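Local atomic coordinates of prolyl oligopeptidase (Novosphingobium capsulatum, PDB entry 1YR2), a protein that probably cleaves oligopeptides on the carboxyl side of proline, and much less readily of alanine, as a serine endopeptidase of the S9A family. Residues A162-A170 / Y179-R189; G370-A378 / A436-T444. All coordinates share one frame; numbering follows the deposited sequence.

How the contacts relate
Both contacts lie in the N-terminal beta-propeller and follow one another along the chain, neither enclosing nor crossing the other. Contact 1 comes first: residues 162-170 and 179-189 are only eight residues apart, so it closes a short hairpin loop and ties together the first three strands of one four-stranded antiparallel sheet. Contact 2 closes a longer loop of 57 residues, rich in strand and without helix, and joins two successive sheets, meeting at the turn 372-375 of one and the turn 438-443 of the next. The centres of contact 1 and contact 2 are about 31 Å apart and the nearest atoms of contact 1 and contact 2 about 15 Å apart, so the two do not meet. One contact therefore works within a blade, the other between blades.

Contact 1 of 2, residues A162-A170 / Y179-R189; sequences ATALDAWAA and YSVQDGGSDWR
Asp166 meets Arg189 over the backbone of the strand that separates them, 176-183. The arginine chain, bent at chi2 (-67°), brings its NE 2.7 Å from Asp166 OD2 in a salt bridge; the oxygen is met on its anti side, and carboxylate and guanidinium planes stand 65° apart. NH2 adds a weak bond to the same oxygen. A water donates to Asp166 OD2 at 2.7 Å and also bonds Ser180 OG. Gln182 CB packs on one face of the guanidinium, toward its rim, while NH1 bonds to the carbonyls of Trp188 and Ser186. Gln182 NE2 and Arg189 NH1 reach Ser186 O from opposite faces of the carbonyl plane, fixing both side chains against the 183-186 turn.

On the face bearing Thr163, Leu165, Val181 and Tyr179 the contact is mainly between carbons. Thr163 CG2, anti to its own N, presses on Val181 CG1 at a tight 3.3 Å, and Leu165 crosses Tyr179 at about a right angle, its CD1 3.7 Å from Tyr179 CB. Leu152 of the preceding sheet touches both Leu165 and Tyr179.

Backbone bonds between Ala164 and Gln182 hold the regular part of the pairing. Ser180 O accepts from Asp166 N while Ser180 N donates to Ala167 O, so two residues face one, and Ala167 N is buried without a partner. This is an antiparallel hairpin interrupted by a beta bulge, within a four-stranded propeller blade.

Contact 2 of 2, residues G370-A378 / A436-T444; sequences GIAGNRLFA and ALDPATAKT
Phe377 and Pro439 form the close-packed centre of this contact, their side chains meeting at a slant with Phe377 CZ 3.5 Å from Pro439 CB. Chi1 of -66°, which sets CG opposite the carbonyl carbon, directs the ring toward the 438-443 turn. Leu437 covers one face: its CD2 lies 4.1 Å from the centroid of the Phe377 ring and only 6° off the ring normal, a CH-pi contact over the middle of the ring. Ala442 CB comes to the edge, at 4.5 Å from Phe377 CE1. Pro439 CB also lies 3.6 Å from Ala372 O, and Pro439 CG 3.9 Å from Gly373 CA. Gly373 has a positive phi, and a CB on it would run into Pro439 CG, so both the type II' turn and the fit to the proline favour glycine.

Toward solvent the grip slackens. The chain of Arg375, extended from CG to NE, passes by the carbonyl oxygen of Pro439 and gives one weak, bent hydrogen bond from Arg375 NH1 to Pro439 O, at 2.9 Å. Ala440 O lies over a face of the guanidinium at an angle too poor for a bond, and Ala440 and Thr441 are exposed. With an alanine in place of Arg375, Pro439 O would probably lose this donor and the outer side of the turn would be less well covered.

The turn is braced internally: Asp438 OD1 accepts from Ala440 N in an Asx turn, and Ala442 and Lys443 both face Asp438 in a G1 beta bulge. Ala421 of the second sheet backs both Ala372 and Leu437. The contact thus packs the hairpin turn of one blade on that of the next, in the seven-bladed propeller known for prolyl oligopeptidases.

Contact 1 of 2, residues A162-A170 / Y179-R189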
ATOM      1  N   ALA A 162      18.799   8.975 -15.369  1.00 30.48           N
ATOM      2  CA  ALA A 162      20.066   8.247 -15.158  1.00 29.60           C
ATOM      3  C   ALA A 162      20.600   8.557 -13.751  1.00 28.20           C
ATOM      4  O   ALA A 162      21.427   7.828 -13.205  1.00 29.24           O
ATOM      5  CB  ALA A 162      21.103   8.656 -16.208  1.00 29.47           C
ATOM      6  N   THR A 163      20.171   9.678 -13.206  1.00 26.18           N
ATOM      7  CA  THR A 163      20.681  10.169 -11.929  1.00 24.71           C
ATOM      8  C   THR A 163      19.503  10.561 -11.088  1.00 22.82           C
ATOM      9  O   THR A 163      18.754  11.470 -11.451  1.00 23.98           O
ATOM     10  CB  THR A 163      21.579  11.392 -12.148  1.00 24.51           C
ATOM     11  OG1 THR A 163      22.591  11.065 -13.103  1.00 27.84           O
ATOM     12  CG2 THR A 163      22.351  11.741 -10.940  1.00 25.08           C
ATOM     13  N   ALA A 164      19.349   9.905  -9.955  1.00 19.87           N
ATOM     14  CA  ALA A 164      18.149  10.050  -9.142  1.00 18.60           C
ATOM     15  C   ALA A 164      18.510  10.679  -7.802  1.00 17.44           C
ATOM     16  O   ALA A 164      19.567  10.421  -7.272  1.00 16.95           O
ATOM     17  CB  ALA A 164      17.485   8.692  -8.948  1.00 17.92           C
ATOM     18  N   LEU A 165      17.635  11.515  -7.287  1.00 16.95           N
ATOM     19  CA  LEU A 165      17.713  11.946  -5.878  1.00 16.86           C
ATOM     20  C   LEU A 165      17.080  10.901  -5.036  1.00 16.91           C
ATOM     21  O   LEU A 165      15.921  10.513  -5.254  1.00 17.64           O
ATOM     22  CB  LEU A 165      16.982  13.236  -5.682  1.00 17.35           C
ATOM     23  CG  LEU A 165      16.770  13.792  -4.302  1.00 16.43           C
ATOM     24  CD1 LEU A 165      18.061  14.147  -3.622  1.00 16.33           C
ATOM     25  CD2 LEU A 165      15.882  15.017  -4.413  1.00 17.30           C
ATOM     26  N   ASP A 166      17.861  10.406  -4.087  1.00 16.09           N
ATOM     27  CA  ASP A 166      17.444   9.358  -3.177  1.00 16.95           C
ATOM     28  C   ASP A 166      16.926  10.022  -1.897  1.00 16.79           C
ATOM     29  O   ASP A 166      15.687  10.055  -1.627  1.00 19.38           O
ATOM     30  CB  ASP A 166      18.632   8.391  -2.901  1.00 17.26           C
ATOM     31  CG  ASP A 166      18.281   7.308  -1.874  1.00 21.13           C
ATOM     32  OD1 ASP A 166      17.110   7.278  -1.371  1.00 26.46           O
ATOM     33  OD2 ASP A 166      19.103   6.455  -1.457  1.00 22.70           O
ATOM     34  N   ALA A 167      17.821  10.655  -1.149  1.00 15.02           N
ATOM     35  CA  ALA A 167      17.448  11.201   0.164  1.00 13.77           C
ATOM     36  C   ALA A 167      17.969  12.609   0.336  1.00 13.49           C
ATOM     37  O   ALA A 167      18.904  13.009  -0.358  1.00 10.72           O
ATOM     38  CB  ALA A 167      18.005  10.308   1.288  1.00 15.53           C
ATOM     39  N   TRP A 168      17.377  13.377   1.278  1.00 10.17           N
ATOM     40  CA  TRP A 168      17.858  14.732   1.556  1.00  9.86           C
ATOM     41  C   TRP A 168      17.628  15.026   3.045  1.00 10.23           C
ATOM     42  O   TRP A 168      16.763  14.434   3.622  1.00 10.25           O
ATOM     43  CB  TRP A 168      17.200  15.795   0.692  1.00 10.17           C
ATOM     44  CG  TRP A 168      15.720  15.835   0.729  1.00 12.12           C
ATOM     45  CD1 TRP A 168      14.890  15.170  -0.083  1.00 15.16           C
ATOM     46  CD2 TRP A 168      14.883  16.579   1.641  1.00  9.60           C
ATOM     47  NE1 TRP A 168      13.584  15.446   0.243  1.00 15.78           N
ATOM     48  CE2 TRP A 168      13.551  16.296   1.305  1.00 14.20           C
ATOM     49  CE3 TRP A 168      15.128  17.462   2.666  1.00 12.06           C
ATOM     50  CZ2 TRP A 168      12.461  16.857   1.959  1.00 13.30           C
ATOM     51  CZ3 TRP A 168      14.030  18.037   3.339  1.00 14.02           C
ATOM     52  CH2 TRP A 168      12.720  17.728   2.974  1.00 14.83           C
ATOM     53  N   ALA A 169      18.424  15.931   3.595  1.00  9.23           N
ATOM     54  CA  ALA A 169      18.332  16.343   4.972  1.00 10.90           C
ATOM     55  C   ALA A 169      18.861  17.743   5.067  1.00  9.79           C
ATOM     56  O   ALA A 169      20.009  18.031   4.697  1.00 11.38           O
ATOM     57  CB  ALA A 169      19.100  15.416   5.863  1.00 11.24           C
ATOM     58  N   ALA A 170      18.035  18.637   5.583  1.00 10.22           N
ATOM     59  CA  ALA A 170      18.486  19.974   5.893  1.00 10.27           C
ATOM     60  C   ALA A 170      19.232  19.967   7.242  1.00 11.61           C
ATOM     61  O   ALA A 170      18.866  19.226   8.181  1.00 12.35           O
ATOM     62  CB  ALA A 170      17.331  20.900   5.944  1.00 10.39           C
ATOM     63  N   TYR A 179      22.330  15.877   0.326  1.00 10.81           N
ATOM     64  CA  TYR A 179      21.519  14.969  -0.411  1.00 10.41           C
ATOM     65  C   TYR A 179      22.290  13.827  -1.019  1.00 10.86           C
ATOM     66  O   TYR A 179      23.462  13.967  -1.280  1.00 10.86           O
ATOM     67  CB  TYR A 179      20.682  15.717  -1.453  1.00 10.91           C
ATOM     68  CG  TYR A 179      21.471  16.407  -2.479  1.00 12.69           C
ATOM     69  CD1 TYR A 179      22.079  17.631  -2.215  1.00 12.46           C
ATOM     70  CD2 TYR A 179      21.564  15.884  -3.752  1.00 13.80           C
ATOM     71  CE1 TYR A 179      22.803  18.288  -3.206  1.00 14.82           C
ATOM     72  CE2 TYR A 179      22.298  16.520  -4.706  1.00 15.43           C
ATOM     73  CZ  TYR A 179      22.886  17.726  -4.436  1.00 14.09           C
ATOM     74  OH  TYR A 179      23.605  18.379  -5.412  1.00 13.70           O
ATOM     75  N   SER A 180      21.591  12.707  -1.203  1.00 11.37           N
ATOM     76  CA  SER A 180      22.150  11.466  -1.723  1.00 13.11           C
ATOM     77  C   SER A 180      21.716  11.248  -3.172  1.00 12.48           C
ATOM     78  O   SER A 180      20.500  11.300  -3.466  1.00 12.64           O
ATOM     79  CB  SER A 180      21.555  10.353  -0.895  1.00 13.99           C
ATOM     80  OG  SER A 180      22.265   9.228  -1.123  1.00 23.75           O
ATOM     81  N   VAL A 181      22.657  10.898  -4.028  1.00 12.39           N
ATOM     82  CA  VAL A 181      22.430  10.743  -5.463  1.00 14.23           C
ATOM     83  C   VAL A 181      22.769   9.327  -5.899  1.00 14.60           C
ATOM     84  O   VAL A 181      23.811   8.806  -5.524  1.00 14.43           O
ATOM     85  CB  VAL A 181      23.350  11.690  -6.270  1.00 15.09           C
ATOM     86  CG1 VAL A 181      23.080  11.551  -7.731  1.00 17.86           C
ATOM     87  CG2 VAL A 181      23.154  13.170  -5.851  1.00 17.49           C
ATOM     88  N   GLN A 182      21.916   8.742  -6.720  1.00 15.52           N
ATOM     89  CA  GLN A 182      22.109   7.385  -7.204  1.00 17.04           C
ATOM     90  C   GLN A 182      22.346   7.511  -8.686  1.00 18.62           C
ATOM     91  O   GLN A 182      21.528   8.113  -9.374  1.00 18.12           O
ATOM     92  CB  GLN A 182      20.848   6.564  -6.964  1.00 17.07           C
ATOM     93  CG  GLN A 182      20.827   5.210  -7.716  1.00 18.85           C
ATOM     94  CD  GLN A 182      19.527   4.454  -7.484  1.00 19.04           C
ATOM     95  OE1 GLN A 182      18.447   5.045  -7.502  1.00 21.71           O
ATOM     96  NE2 GLN A 182      19.627   3.173  -7.256  1.00 19.03           N
ATOM     97  N   ASP A 183      23.411   6.904  -9.177  1.00 20.70           N
ATOM     98  CA  ASP A 183      23.690   6.850 -10.621  1.00 24.18           C
ATOM     99  C   ASP A 183      23.263   5.496 -11.164  1.00 25.17           C
ATOM    100  O   ASP A 183      23.725   4.455 -10.704  1.00 25.88           O
ATOM    101  CB  ASP A 183      25.167   7.112 -10.906  1.00 24.99           C
ATOM    102  CG  ASP A 183      25.514   8.610 -10.844  1.00 30.34           C
ATOM    103  OD1 ASP A 183      25.381   9.319 -11.877  1.00 36.03           O
ATOM    104  OD2 ASP A 183      25.887   9.186  -9.783  1.00 37.58           O
ATOM    105  N   GLY A 184      22.376   5.521 -12.151  1.00 27.11           N
ATOM    106  CA  GLY A 184      21.807   4.300 -12.707  1.00 27.98           C
ATOM    107  C   GLY A 184      20.987   3.584 -11.654  1.00 27.86           C
ATOM    108  O   GLY A 184      20.188   4.200 -10.916  1.00 29.46           O
ATOM    109  N   GLY A 185      21.145   2.275 -11.603  1.00 27.14           N
ATOM    110  CA  GLY A 185      20.467   1.492 -10.590  1.00 26.80           C
ATOM    111  C   GLY A 185      21.427   0.982  -9.530  1.00 25.52           C
ATOM    112  O   GLY A 185      21.136  -0.007  -8.873  1.00 27.09           O
ATOM    113  N   SER A 186      22.572   1.634  -9.376  1.00 23.64           N
ATOM    114  CA  SER A 186      23.546   1.262  -8.345  1.00 21.81           C
ATOM    115  C   SER A 186      23.014   1.418  -6.916  1.00 21.21           C
ATOM    116  O   SER A 186      22.203   2.298  -6.626  1.00 20.69           O
ATOM    117  CB  SER A 186      24.793   2.117  -8.509  1.00 21.85           C
ATOM    118  OG  SER A 186      25.761   1.723  -7.580  1.00 19.67           O
ATOM    119  N   ASP A 187      23.478   0.566  -6.007  1.00 20.15           N
ATOM    120  CA  ASP A 187      23.217   0.760  -4.560  1.00 20.45           C
ATOM    121  C   ASP A 187      24.158   1.780  -3.919  1.00 18.53           C
ATOM    122  O   ASP A 187      23.914   2.220  -2.802  1.00 17.76           O
ATOM    123  CB  ASP A 187      23.375  -0.563  -3.817  1.00 21.31           C
ATOM    124  CG  ASP A 187      22.275  -1.547  -4.120  1.00 23.95           C
ATOM    125  OD1 ASP A 187      21.095  -1.130  -4.278  1.00 25.94           O
ATOM    126  OD2 ASP A 187      22.517  -2.772  -4.162  1.00 26.33           O
ATOM    127  N   TRP A 188      25.265   2.092  -4.598  1.00 18.02           N
ATOM    128  CA  TRP A 188      26.201   3.111  -4.118  1.00 16.95           C
ATOM    129  C   TRP A 188      25.500   4.486  -4.207  1.00 15.67           C
ATOM    130  O   TRP A 188      24.631   4.685  -5.055  1.00 15.55           O
ATOM    131  CB  TRP A 188      27.459   3.150  -4.976  1.00 17.76           C
ATOM    132  CG  TRP A 188      28.403   1.938  -4.841  1.00 18.93           C
ATOM    133  CD1 TRP A 188      28.773   1.048  -5.838  1.00 20.32           C
ATOM    134  CD2 TRP A 188      29.105   1.526  -3.662  1.00 18.37           C
ATOM    135  NE1 TRP A 188      29.638   0.105  -5.327  1.00 19.76           N
ATOM    136  CE2 TRP A 188      29.870   0.377  -4.001  1.00 20.76           C
ATOM    137  CE3 TRP A 188      29.169   2.015  -2.338  1.00 13.26           C
ATOM    138  CZ2 TRP A 188      30.670  -0.297  -3.060  1.00 18.64           C
ATOM    139  CZ3 TRP A 188      29.967   1.375  -1.421  1.00 16.84           C
ATOM    140  CH2 TRP A 188      30.727   0.220  -1.787  1.00 15.44           C
ATOM    141  N   ARG A 189      25.918   5.426  -3.366  1.00 12.88           N
ATOM    142  CA  ARG A 189      25.423   6.778  -3.399  1.00 12.18           C
ATOM    143  C   ARG A 189      26.583   7.737  -3.323  1.00 12.35           C
ATOM    144  O   ARG A 189      27.688   7.400  -2.827  1.00 11.99           O
ATOM    145  CB  ARG A 189      24.510   7.019  -2.224  1.00 11.95           C
ATOM    146  CG  ARG A 189      23.236   6.233  -2.252  1.00 13.21           C
ATOM    147  CD  ARG A 189      22.257   6.612  -3.364  1.00 12.01           C
ATOM    148  NE  ARG A 189      21.042   5.821  -3.265  1.00 13.40           N
ATOM    149  CZ  ARG A 189      20.861   4.649  -3.859  1.00 17.14           C
ATOM    150  NH1 ARG A 189      21.811   4.095  -4.578  1.00 17.69           N
ATOM    151  NH2 ARG A 189      19.731   4.008  -3.699  1.00 18.02           N
TER
HETATM  152  O   HOH W   1      20.723   7.492   0.389  1.00 20.00           O

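Contact 2 of 2, residues G370-A378 / A436-T444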
ATOM      1  N   GLY A 370       5.758   9.355  16.036  1.00 13.41           N
ATOM      2  CA  GLY A 370       6.601  10.518  15.901  1.00 13.99           C
ATOM      3  C   GLY A 370       6.392  11.439  17.073  1.00 12.51           C
ATOM      4  O   GLY A 370       5.374  11.373  17.770  1.00 13.13           O
ATOM      5  N   ILE A 371       7.342  12.342  17.297  1.00 12.34           N
ATOM      6  CA  ILE A 371       7.213  13.321  18.330  1.00 13.73           C
ATOM      7  C   ILE A 371       7.101  14.720  17.710  1.00 13.08           C
ATOM      8  O   ILE A 371       7.863  15.059  16.797  1.00 13.90           O
ATOM      9  CB  ILE A 371       8.378  13.233  19.319  1.00 13.42           C
ATOM     10  CG1 ILE A 371       8.219  11.981  20.189  1.00 15.42           C
ATOM     11  CG2 ILE A 371       8.354  14.425  20.255  1.00 15.05           C
ATOM     12  CD1 ILE A 371       9.420  11.656  21.156  1.00 15.04           C
ATOM     13  N   ALA A 372       6.133  15.496  18.194  1.00 12.95           N
ATOM     14  CA  ALA A 372       5.970  16.890  17.756  1.00 13.86           C
ATOM     15  C   ALA A 372       5.353  17.717  18.859  1.00 13.56           C
ATOM     16  O   ALA A 372       4.485  17.253  19.589  1.00 12.58           O
ATOM     17  CB  ALA A 372       5.108  16.954  16.471  1.00 15.07           C
ATOM     18  N   GLY A 373       5.811  18.966  18.992  1.00 14.90           N
ATOM     19  CA  GLY A 373       5.290  19.837  20.022  1.00 16.99           C
ATOM     20  C   GLY A 373       5.794  19.226  21.325  1.00 18.23           C
ATOM     21  O   GLY A 373       7.004  19.001  21.463  1.00 20.54           O
ATOM     22  N   ASN A 374       4.899  18.859  22.226  1.00 19.70           N
ATOM     23  CA  ASN A 374       5.326  18.203  23.477  1.00 21.56           C
ATOM     24  C   ASN A 374       4.708  16.832  23.613  1.00 19.72           C
ATOM     25  O   ASN A 374       4.560  16.359  24.714  1.00 20.05           O
ATOM     26  CB  ASN A 374       4.958  19.024  24.721  1.00 23.41           C
ATOM     27  CG  ASN A 374       5.686  20.344  24.769  1.00 29.54           C
ATOM     28  OD1 ASN A 374       6.881  20.433  24.383  1.00 39.45           O
ATOM     29  ND2 ASN A 374       4.977  21.394  25.170  1.00 33.95           N
ATOM     30  N   ARG A 375       4.436  16.179  22.481  1.00 17.94           N
ATOM     31  CA  ARG A 375       3.623  14.981  22.457  1.00 15.98           C
ATOM     32  C   ARG A 375       4.132  13.881  21.549  1.00 14.80           C
ATOM     33  O   ARG A 375       4.852  14.102  20.533  1.00 13.97           O
ATOM     34  CB  ARG A 375       2.214  15.360  22.038  1.00 16.84           C
ATOM     35  CG  ARG A 375       1.419  16.038  23.099  1.00 18.62           C
ATOM     36  CD  ARG A 375       0.089  16.519  22.603  1.00 20.63           C
ATOM     37  NE  ARG A 375      -0.812  16.889  23.693  1.00 17.94           N
ATOM     38  CZ  ARG A 375      -2.089  17.242  23.501  1.00 18.26           C
ATOM     39  NH1 ARG A 375      -2.619  17.311  22.271  1.00 17.97           N
ATOM     40  NH2 ARG A 375      -2.859  17.482  24.529  1.00 22.68           N
ATOM     41  N   LEU A 376       3.737  12.666  21.908  1.00 12.30           N
ATOM     42  CA  LEU A 376       3.877  11.500  21.056  1.00 12.57           C
ATOM     43  C   LEU A 376       2.624  11.339  20.230  1.00 11.78           C
ATOM     44  O   LEU A 376       1.532  11.482  20.746  1.00 10.07           O
ATOM     45  CB  LEU A 376       4.027  10.223  21.887  1.00 13.16           C
ATOM     46  CG  LEU A 376       5.299  10.029  22.685  1.00 15.54           C
ATOM     47  CD1 LEU A 376       5.052   9.084  23.847  1.00 17.12           C
ATOM     48  CD2 LEU A 376       6.386   9.458  21.728  1.00 16.16           C
ATOM     49  N   PHE A 377       2.797  11.047  18.960  1.00 10.68           N
ATOM     50  CA  PHE A 377       1.679  10.711  18.054  1.00 10.78           C
ATOM     51  C   PHE A 377       1.888   9.295  17.527  1.00 11.08           C
ATOM     52  O   PHE A 377       2.842   9.017  16.763  1.00 13.15           O
ATOM     53  CB  PHE A 377       1.564  11.754  16.935  1.00 10.61           C
ATOM     54  CG  PHE A 377       1.180  13.094  17.448  1.00 10.96           C
ATOM     55  CD1 PHE A 377      -0.163  13.391  17.721  1.00 10.69           C
ATOM     56  CD2 PHE A 377       2.163  13.979  17.839  1.00  9.75           C
ATOM     57  CE1 PHE A 377      -0.526  14.611  18.264  1.00 14.80           C
ATOM     58  CE2 PHE A 377       1.842  15.183  18.391  1.00 10.82           C
ATOM     59  CZ  PHE A 377       0.485  15.521  18.624  1.00 12.76           C
ATOM     60  N   ALA A 378       0.957   8.415  17.855  1.00 10.04           N
ATOM     61  CA  ALA A 378       1.104   6.961  17.638  1.00 10.46           C
ATOM     62  C   ALA A 378       0.049   6.521  16.632  1.00 11.02           C
ATOM     63  O   ALA A 378      -1.132   6.687  16.895  1.00 10.85           O
ATOM     64  CB  ALA A 378       0.916   6.218  18.942  1.00  9.47           C
ATOM     65  N   ALA A 436      -2.056  19.745   8.029  1.00 11.74           N
ATOM     66  CA  ALA A 436      -1.353  20.443   9.096  1.00 11.60           C
ATOM     67  C   ALA A 436      -1.937  19.881  10.388  1.00 12.51           C
ATOM     68  O   ALA A 436      -3.149  19.631  10.472  1.00 13.72           O
ATOM     69  CB  ALA A 436      -1.573  21.959   9.017  1.00 12.02           C
ATOM     70  N   LEU A 437      -1.065  19.595  11.342  1.00 12.62           N
ATOM     71  CA  LEU A 437      -1.436  19.070  12.643  1.00 12.70           C
ATOM     72  C   LEU A 437      -0.996  20.059  13.696  1.00 13.47           C
ATOM     73  O   LEU A 437       0.145  20.443  13.731  1.00 14.04           O
ATOM     74  CB  LEU A 437      -0.750  17.715  12.869  1.00 13.15           C
ATOM     75  CG  LEU A 437      -0.781  17.131  14.264  1.00 16.26           C
ATOM     76  CD1 LEU A 437      -2.189  16.744  14.641  1.00 15.89           C
ATOM     77  CD2 LEU A 437       0.203  15.943  14.323  1.00 15.96           C
ATOM     78  N   ASP A 438      -1.913  20.485  14.557  1.00 13.00           N
ATOM     79  CA  ASP A 438      -1.562  21.296  15.720  1.00 15.28           C
ATOM     80  C   ASP A 438      -1.385  20.318  16.862  1.00 15.22           C
ATOM     81  O   ASP A 438      -2.338  19.728  17.343  1.00 16.92           O
ATOM     82  CB  ASP A 438      -2.680  22.279  16.037  1.00 16.29           C
ATOM     83  CG  ASP A 438      -2.360  23.161  17.244  1.00 19.53           C
ATOM     84  OD1 ASP A 438      -1.390  22.884  17.965  1.00 22.50           O
ATOM     85  OD2 ASP A 438      -3.054  24.129  17.541  1.00 24.67           O
ATOM     86  N   PRO A 439      -0.164  20.088  17.282  1.00 15.69           N
ATOM     87  CA  PRO A 439       0.074  19.025  18.256  1.00 16.33           C
ATOM     88  C   PRO A 439      -0.514  19.348  19.620  1.00 16.64           C
ATOM     89  O   PRO A 439      -0.883  18.402  20.283  1.00 16.76           O
ATOM     90  CB  PRO A 439       1.604  18.853  18.220  1.00 16.91           C
ATOM     91  CG  PRO A 439       2.110  20.094  17.810  1.00 16.64           C
ATOM     92  CD  PRO A 439       1.077  20.761  16.889  1.00 16.49           C
ATOM     93  N   ALA A 440      -0.703  20.617  19.981  1.00 17.00           N
ATOM     94  CA  ALA A 440      -1.284  20.983  21.288  1.00 17.84           C
ATOM     95  C   ALA A 440      -2.762  20.653  21.371  1.00 17.62           C
ATOM     96  O   ALA A 440      -3.273  20.431  22.443  1.00 20.06           O
ATOM     97  CB  ALA A 440      -1.078  22.489  21.553  1.00 17.53           C
ATOM     98  N   THR A 441      -3.481  20.660  20.245  1.00 17.80           N
ATOM     99  CA  THR A 441      -4.907  20.314  20.257  1.00 17.61           C
ATOM    100  C   THR A 441      -5.229  18.967  19.576  1.00 17.62           C
ATOM    101  O   THR A 441      -6.361  18.500  19.646  1.00 16.95           O
ATOM    102  CB  THR A 441      -5.689  21.377  19.546  1.00 18.55           C
ATOM    103  OG1 THR A 441      -5.240  21.448  18.188  1.00 15.32           O
ATOM    104  CG2 THR A 441      -5.371  22.778  20.108  1.00 18.99           C
ATOM    105  N   ALA A 442      -4.244  18.395  18.875  1.00 17.86           N
ATOM    106  CA  ALA A 442      -4.378  17.130  18.170  1.00 17.55           C
ATOM    107  C   ALA A 442      -5.444  17.259  17.073  1.00 17.82           C
ATOM    108  O   ALA A 442      -6.207  16.341  16.826  1.00 18.56           O
ATOM    109  CB  ALA A 442      -4.698  15.999  19.165  1.00 18.51           C
ATOM    110  N   LYS A 443      -5.449  18.403  16.391  1.00 17.76           N
ATOM    111  CA  LYS A 443      -6.381  18.656  15.303  1.00 17.55           C
ATOM    112  C   LYS A 443      -5.663  18.877  13.976  1.00 16.96           C
ATOM    113  O   LYS A 443      -4.657  19.581  13.889  1.00 15.55           O
ATOM    114  CB  LYS A 443      -7.209  19.894  15.613  1.00 17.65           C
ATOM    115  CG  LYS A 443      -8.233  19.765  16.763  1.00 22.74           C
ATOM    116  CD  LYS A 443      -8.997  21.100  16.920  1.00 27.25           C
ATOM    117  CE  LYS A 443     -10.357  20.946  17.636  1.00 31.58           C
ATOM    118  NZ  LYS A 443     -10.223  20.109  18.877  1.00 34.03           N
ATOM    119  N   THR A 444      -6.194  18.260  12.941  1.00 15.94           N
ATOM    120  CA  THR A 444      -5.696  18.454  11.600  1.00 15.89           C
ATOM    121  C   THR A 444      -6.556  19.456  10.876  1.00 14.87           C
ATOM    122  O   THR A 444      -7.744  19.586  11.135  1.00 13.62           O
ATOM    123  CB  THR A 444      -5.631  17.148  10.826  1.00 16.39           C
ATOM    124  OG1 THR A 444      -6.922  16.515  10.768  1.00 19.61           O
ATOM    125  CG2 THR A 444      -4.698  16.155  11.537  1.00 16.85           C
TER